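Local structure of DyP-type peroxidase (Pleurotus ostreatus PC15, 6FSK) at residues F242-Q247 with G379-C384; N7-I12 with F471-T476. The protein probably acts as a haem b peroxidase of the dye-decolorizing family, using peroxide to oxidise dyes and Mn(II). The protein carries 1 engineered substitution. All coordinates share one frame; numbering follows the deposited sequence.

How the contacts relate
From the N terminus, segment 7-12 comes first, in the loop ahead of strand 20-28, and contact 2 closes the longest loop by meeting 471-476 almost at the other end of the chain. Contact 1 is nested inside that loop: strand 238-247 pairs with strand 379-386 after 131 residues that include many helices. The two contacts do not touch, their centres lying about 21 Å apart, yet they share one antiparallel sheet, in which strands 462-472 and 238-247 are neighbours. Contact 1 joins strands in the sheet where it faces the haem, while contact 2 ties the N-terminal loop to the end of strand 462-472 and the start of helix 475-481.

Contact 1: F242-Q247 with G379-C384; sequences FRYLFQ and GLLFVC. With HEM (protoporphyrin IX containing Fe), chain C.
R243 pairs with F382, and L245 with L380, through four backbone hydrogen bonds between antiparallel strands whose axes approach to 4.6 Å. At F246 and G379 the CA atoms draw in to 4.3 Å; a CB on G379 would collide with L245 O and, at these backbone angles, with the preceding carbonyl O, so glycine fits.

L245, L380 and F382, a haem-binding residue, turn one face of the sheet to the haem. F382 sets its CG anti to the backbone N (chi1 177°), and CE1 comes down 3.3 Å from haem C2C while the haem methyl CMC lies over one face of the phenyl. L380 brings CD2 to 3.7 Å from haem C3B. The CD1 methyl of L245 touches both haem CAB and F382 CB. R243 lays only its CB and CG against F382 CD2; its bent chain carries the guanidinium away from the haem to a salt bridge with D111. Q247 runs extended past the vinyl CBB, and its OE1 accepts from a water, 2.7 Å from the water oxygen, that also donates to G379 O.

On the other face the edge of the F242 ring meets V383 CG2 and L381 CB, and L381 CD2 sits 3.5 Å from Y244 CD1.

This strand pair of the DyP fold's antiparallel sheet thus gives the haem pocket a largely hydrocarbon wall, where Q247 has NE2 hydrogen-bonded to E185 and OE1 to water.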
# COMPACT_ATOMS: atom_id res chain seq x y z
N PHE A 242 4.51 4.97 3.89
CA PHE A 242 5.57 4.33 3.08
C PHE A 242 6.14 3.14 3.80
O PHE A 242 6.46 3.27 4.98
CB PHE A 242 6.69 5.31 2.77
CG PHE A 242 7.86 4.67 2.10
CD1 PHE A 242 7.80 4.20 0.81
CD2 PHE A 242 9.05 4.53 2.78
CE1 PHE A 242 8.94 3.64 0.20
CE2 PHE A 242 10.15 3.93 2.17
CZ PHE A 242 10.04 3.44 0.94
N ARG A 243 6.24 2.00 3.11
CA ARG A 243 6.87 0.77 3.64
C ARG A 243 7.81 0.23 2.61
O ARG A 243 7.44 -0.01 1.46
CB ARG A 243 5.84 -0.30 4.02
CG ARG A 243 4.85 0.20 5.08
CD ARG A 243 5.36 -0.06 6.49
NE ARG A 243 5.39 -1.44 6.94
CZ ARG A 243 6.13 -1.92 7.93
NH1 ARG A 243 7.04 -1.17 8.52
NH2 ARG A 243 6.00 -3.19 8.23
N TYR A 244 9.07 0.07 3.01
CA TYR A 244 10.08 -0.48 2.08
C TYR A 244 10.15 -1.99 2.22
O TYR A 244 10.71 -2.49 3.24
CB TYR A 244 11.40 0.16 2.47
CG TYR A 244 12.56 0.02 1.52
CD1 TYR A 244 12.42 -0.38 0.23
CD2 TYR A 244 13.82 0.44 1.94
CE1 TYR A 244 13.51 -0.40 -0.65
CE2 TYR A 244 14.88 0.38 1.08
CZ TYR A 244 14.72 0.01 -0.20
OH TYR A 244 15.86 -0.01 -1.06
N LEU A 245 9.39 -2.66 1.37
CA LEU A 245 9.08 -4.09 1.63
C LEU A 245 9.87 -5.01 0.74
O LEU A 245 9.60 -5.11 -0.44
CB LEU A 245 7.60 -4.38 1.51
CG LEU A 245 6.75 -3.60 2.50
CD1 LEU A 245 5.24 -3.95 2.26
CD2 LEU A 245 7.03 -3.85 3.97
N PHE A 246 10.89 -5.65 1.27
CA PHE A 246 11.69 -6.57 0.43
C PHE A 246 10.92 -7.88 0.32
O PHE A 246 10.27 -8.30 1.30
CB PHE A 246 13.08 -6.81 1.08
CG PHE A 246 14.02 -5.69 0.85
CD1 PHE A 246 13.85 -4.47 1.44
CD2 PHE A 246 15.10 -5.82 -0.01
CE1 PHE A 246 14.67 -3.38 1.15
CE2 PHE A 246 15.97 -4.76 -0.23
CZ PHE A 246 15.75 -3.55 0.35
N GLN A 247 10.98 -8.50 -0.83
CA GLN A 247 10.32 -9.78 -1.05
C GLN A 247 11.35 -10.88 -1.30
O GLN A 247 12.30 -10.70 -2.05
CB GLN A 247 9.39 -9.66 -2.23
CG GLN A 247 8.21 -8.72 -1.88
CD GLN A 247 7.37 -8.46 -3.10
OE1 GLN A 247 7.27 -7.34 -3.52
NE2 GLN A 247 6.63 -9.40 -3.56
N GLY A 379 11.47 -6.04 -4.37
CA GLY A 379 10.25 -5.92 -3.55
C GLY A 379 9.29 -4.86 -4.01
O GLY A 379 9.10 -4.65 -5.20
N LEU A 380 8.64 -4.27 -3.04
CA LEU A 380 7.59 -3.29 -3.27
C LEU A 380 7.89 -2.04 -2.45
O LEU A 380 8.14 -2.10 -1.25
CB LEU A 380 6.23 -3.88 -2.86
CG LEU A 380 5.00 -3.09 -3.16
CD1 LEU A 380 4.76 -3.01 -4.65
CD2 LEU A 380 3.80 -3.76 -2.49
N LEU A 381 7.88 -0.90 -3.13
CA LEU A 381 7.76 0.41 -2.43
C LEU A 381 6.29 0.63 -2.16
O LEU A 381 5.56 1.12 -3.05
CB LEU A 381 8.37 1.47 -3.26
CG LEU A 381 9.82 1.29 -3.73
CD1 LEU A 381 10.30 2.51 -4.53
CD2 LEU A 381 10.74 0.91 -2.59
N PHE A 382 5.85 0.13 -1.01
CA PHE A 382 4.43 0.21 -0.66
C PHE A 382 4.11 1.65 -0.25
O PHE A 382 4.73 2.18 0.62
CB PHE A 382 4.14 -0.73 0.51
CG PHE A 382 2.74 -0.65 0.98
CD1 PHE A 382 1.75 -1.49 0.46
CD2 PHE A 382 2.41 0.19 1.98
CE1 PHE A 382 0.42 -1.36 0.89
CE2 PHE A 382 1.08 0.25 2.46
CZ PHE A 382 0.11 -0.52 1.89
N VAL A 383 3.11 2.22 -0.89
CA VAL A 383 2.60 3.51 -0.51
C VAL A 383 1.07 3.45 -0.44
O VAL A 383 0.46 2.88 -1.37
CB VAL A 383 3.01 4.62 -1.50
CG1 VAL A 383 2.19 5.89 -1.29
CG2 VAL A 383 4.48 4.91 -1.33
N CYS A 384 0.44 3.90 0.60
CA CYS A 384 -1.05 3.99 0.61
C CYS A 384 -1.46 5.29 1.27
O CYS A 384 -0.73 5.84 2.12
CB CYS A 384 -1.70 2.78 1.30
SG CYS A 384 -1.54 2.72 3.08
CHA HEM C . -4.32 -6.30 -2.59
CHB HEM C . 0.19 -7.97 -2.99
CHC HEM C . 1.41 -5.41 0.90
CHD HEM C . -3.18 -3.97 1.50
C1A HEM C . -3.21 -7.00 -3.08
C2A HEM C . -3.18 -7.83 -4.24
C3A HEM C . -1.92 -8.26 -4.38
C4A HEM C . -1.18 -7.75 -3.26
CMA HEM C . -1.41 -9.21 -5.41
CAA HEM C . -4.38 -8.18 -5.10
CBA HEM C . -4.65 -7.31 -6.32
CGA HEM C . -5.12 -5.92 -5.96
O1A HEM C . -6.27 -5.73 -5.57
O2A HEM C . -4.30 -4.98 -6.10
C1B HEM C . 0.96 -7.43 -1.96
C2B HEM C . 2.33 -7.60 -1.77
C3B HEM C . 2.73 -6.87 -0.70
C4B HEM C . 1.49 -6.24 -0.20
CMB HEM C . 3.23 -8.49 -2.59
CAB HEM C . 4.03 -6.67 -0.02
CBB HEM C . 5.18 -6.88 -0.61
C1C HEM C . 0.32 -4.85 1.49
C2C HEM C . 0.23 -4.11 2.68
C3C HEM C . -1.06 -3.72 2.89
C4C HEM C . -1.80 -4.17 1.74
CMC HEM C . 1.41 -3.80 3.55
CAC HEM C . -1.73 -3.00 4.01
CBC HEM C . -1.29 -3.03 5.28
C1D HEM C . -3.84 -4.46 0.37
C2D HEM C . -5.25 -4.05 0.09
C3D HEM C . -5.54 -4.69 -1.11
C4D HEM C . -4.37 -5.48 -1.44
CMD HEM C . -6.12 -3.14 0.86
CAD HEM C . -6.87 -4.70 -1.86
CBD HEM C . -7.82 -5.73 -1.35
CGD HEM C . -9.17 -5.63 -2.03
O1D HEM C . -9.59 -6.72 -2.48
O2D HEM C . -9.70 -4.55 -2.19
NA HEM C . -1.99 -7.02 -2.40
NB HEM C . 0.44 -6.68 -0.96
NC HEM C . -0.99 -4.99 0.98
ND HEM C . -3.40 -5.35 -0.52
FE HEM C . -1.52 -6.08 -0.69
O HOH W 1 6.75 -6.20 -5.94

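Contact 2: N7-I12 with F471-T476; sequences NIQGDI and FSPSIT
N7 and T476 make the two-bond core of the contact: N7 OD1 accepts from T476 N at 2.9 Å, with the donor in the plane of the amide carbonyl, and from the T476 hydroxyl, OG1 lying 3.2 Å from the same oxygen and tilted from that plane. The CG of N7 stands anti to the backbone N (chi1 -161°), which carries the amide across to the helix start. The backbone O of N7 accepts from I475 N at 3.0 Å, the donor standing above the carbonyl plane. S474 is the N-cap of helix 475-481 and its OG bonds to A477 N, so the first three backbone N-H groups of the helix all find acceptors, two of them on N7.

Further along, Q9 reaches out with an extended chain and gives NE2 to P473 O, 2.9 Å away and on a lone pair of that carbonyl. A second acceptor, V77 O, also takes NE2, and a water bound to Q9 N makes a weak bond to P473 O.

Around these bonds the packing is modest. S474 CB sits 3.4 Å from N7 ND2, I475 CG1 lies against N7 O, and T476 CG2 nears N7 OD1. Farther along, I12 CD1 meets S472 CB at 4.1 Å, while S472 OG turns to S78. An alanine at N7 would probably leave T476 N and OG1 without the acceptor that holds them.

Asparagine suits this place because its side chain is short enough to set the carbonyl O beside T476 N and OG1 while the residue's own backbone O takes I475 N, and the N-terminal loop is thereby fastened to the polar start of the C-terminal helix.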
# COMPACT_ATOMS: atom_id res chain seq x y z
N ASN A 7 -6.45 21.73 -5.83
CA ASN A 7 -5.92 21.96 -4.50
C ASN A 7 -5.33 20.66 -3.90
O ASN A 7 -4.73 20.72 -2.86
CB ASN A 7 -6.96 22.52 -3.50
CG ASN A 7 -6.35 23.17 -2.30
OD1 ASN A 7 -5.32 23.85 -2.38
ND2 ASN A 7 -6.93 22.88 -1.17
N ILE A 8 -5.53 19.55 -4.59
CA ILE A 8 -5.18 18.18 -4.04
C ILE A 8 -3.97 17.65 -4.80
O ILE A 8 -3.92 17.63 -6.04
CB ILE A 8 -6.39 17.23 -4.20
CG1 ILE A 8 -7.52 17.72 -3.31
CG2 ILE A 8 -6.02 15.82 -3.78
CD1 ILE A 8 -8.90 17.29 -3.78
N GLN A 9 -2.98 17.16 -4.08
CA GLN A 9 -1.88 16.54 -4.73
C GLN A 9 -2.27 15.30 -5.49
O GLN A 9 -2.98 14.44 -4.99
CB GLN A 9 -0.72 16.27 -3.72
CG GLN A 9 -0.03 17.51 -3.16
CD GLN A 9 1.28 17.15 -2.48
OE1 GLN A 9 2.16 16.61 -3.16
NE2 GLN A 9 1.44 17.49 -1.22
N GLY A 10 -1.71 15.21 -6.70
CA GLY A 10 -2.19 14.29 -7.72
C GLY A 10 -1.94 12.80 -7.47
O GLY A 10 -2.64 11.98 -7.99
N ASP A 11 -1.02 12.48 -6.56
CA ASP A 11 -0.89 11.06 -6.27
C ASP A 11 -2.02 10.52 -5.45
O ASP A 11 -2.18 9.28 -5.46
CB ASP A 11 0.40 10.75 -5.52
CG ASP A 11 0.89 9.28 -5.73
OD1 ASP A 11 0.73 8.77 -6.88
OD2 ASP A 11 1.52 8.76 -4.79
N ILE A 12 -2.78 11.36 -4.75
CA ILE A 12 -3.78 10.91 -3.80
C ILE A 12 -5.01 10.43 -4.63
O ILE A 12 -5.43 9.32 -4.51
CB ILE A 12 -4.17 12.01 -2.78
CG1 ILE A 12 -2.97 12.54 -2.01
CG2 ILE A 12 -5.23 11.52 -1.86
CD1 ILE A 12 -3.20 13.86 -1.38
N PHE A 471 2.29 13.24 5.82
CA PHE A 471 1.06 13.95 5.45
C PHE A 471 1.33 14.79 4.23
O PHE A 471 2.27 15.61 4.25
CB PHE A 471 0.54 14.75 6.65
CG PHE A 471 -0.78 15.41 6.40
CD1 PHE A 471 -1.93 14.62 6.52
CD2 PHE A 471 -0.90 16.73 6.09
CE1 PHE A 471 -3.21 15.17 6.27
CE2 PHE A 471 -2.20 17.28 5.92
CZ PHE A 471 -3.31 16.52 6.01
N SER A 472 0.55 14.56 3.17
CA SER A 472 0.64 15.27 1.92
C SER A 472 -0.33 16.48 1.92
O SER A 472 -1.52 16.24 1.81
CB SER A 472 0.23 14.33 0.81
OG SER A 472 1.26 13.32 0.60
N PRO A 473 0.20 17.69 2.12
CA PRO A 473 -0.74 18.76 2.32
C PRO A 473 -1.33 19.21 0.99
O PRO A 473 -0.83 18.94 -0.12
CB PRO A 473 0.13 19.89 2.98
CG PRO A 473 1.40 19.17 3.41
CD PRO A 473 1.59 18.13 2.37
N SER A 474 -2.40 20.01 1.09
CA SER A 474 -2.96 20.63 -0.10
C SER A 474 -2.09 21.74 -0.62
O SER A 474 -1.20 22.20 0.09
CB SER A 474 -4.35 21.23 0.32
OG SER A 474 -4.12 22.47 1.05
N ILE A 475 -2.36 22.18 -1.84
CA ILE A 475 -1.59 23.26 -2.44
C ILE A 475 -1.75 24.54 -1.60
O ILE A 475 -0.74 25.17 -1.26
CB ILE A 475 -1.94 23.47 -3.89
CG1 ILE A 475 -1.76 22.18 -4.76
CG2 ILE A 475 -1.17 24.67 -4.44
CD1 ILE A 475 -0.32 21.68 -4.72
N THR A 476 -2.95 24.93 -1.20
CA THR A 476 -3.03 26.14 -0.37
C THR A 476 -2.38 25.96 1.02
O THR A 476 -1.86 26.92 1.56
CB THR A 476 -4.43 26.69 -0.22
OG1 THR A 476 -5.23 25.67 0.29
CG2 THR A 476 -4.98 27.13 -1.52
O HOH W 2 -3.15 17.31 -1.19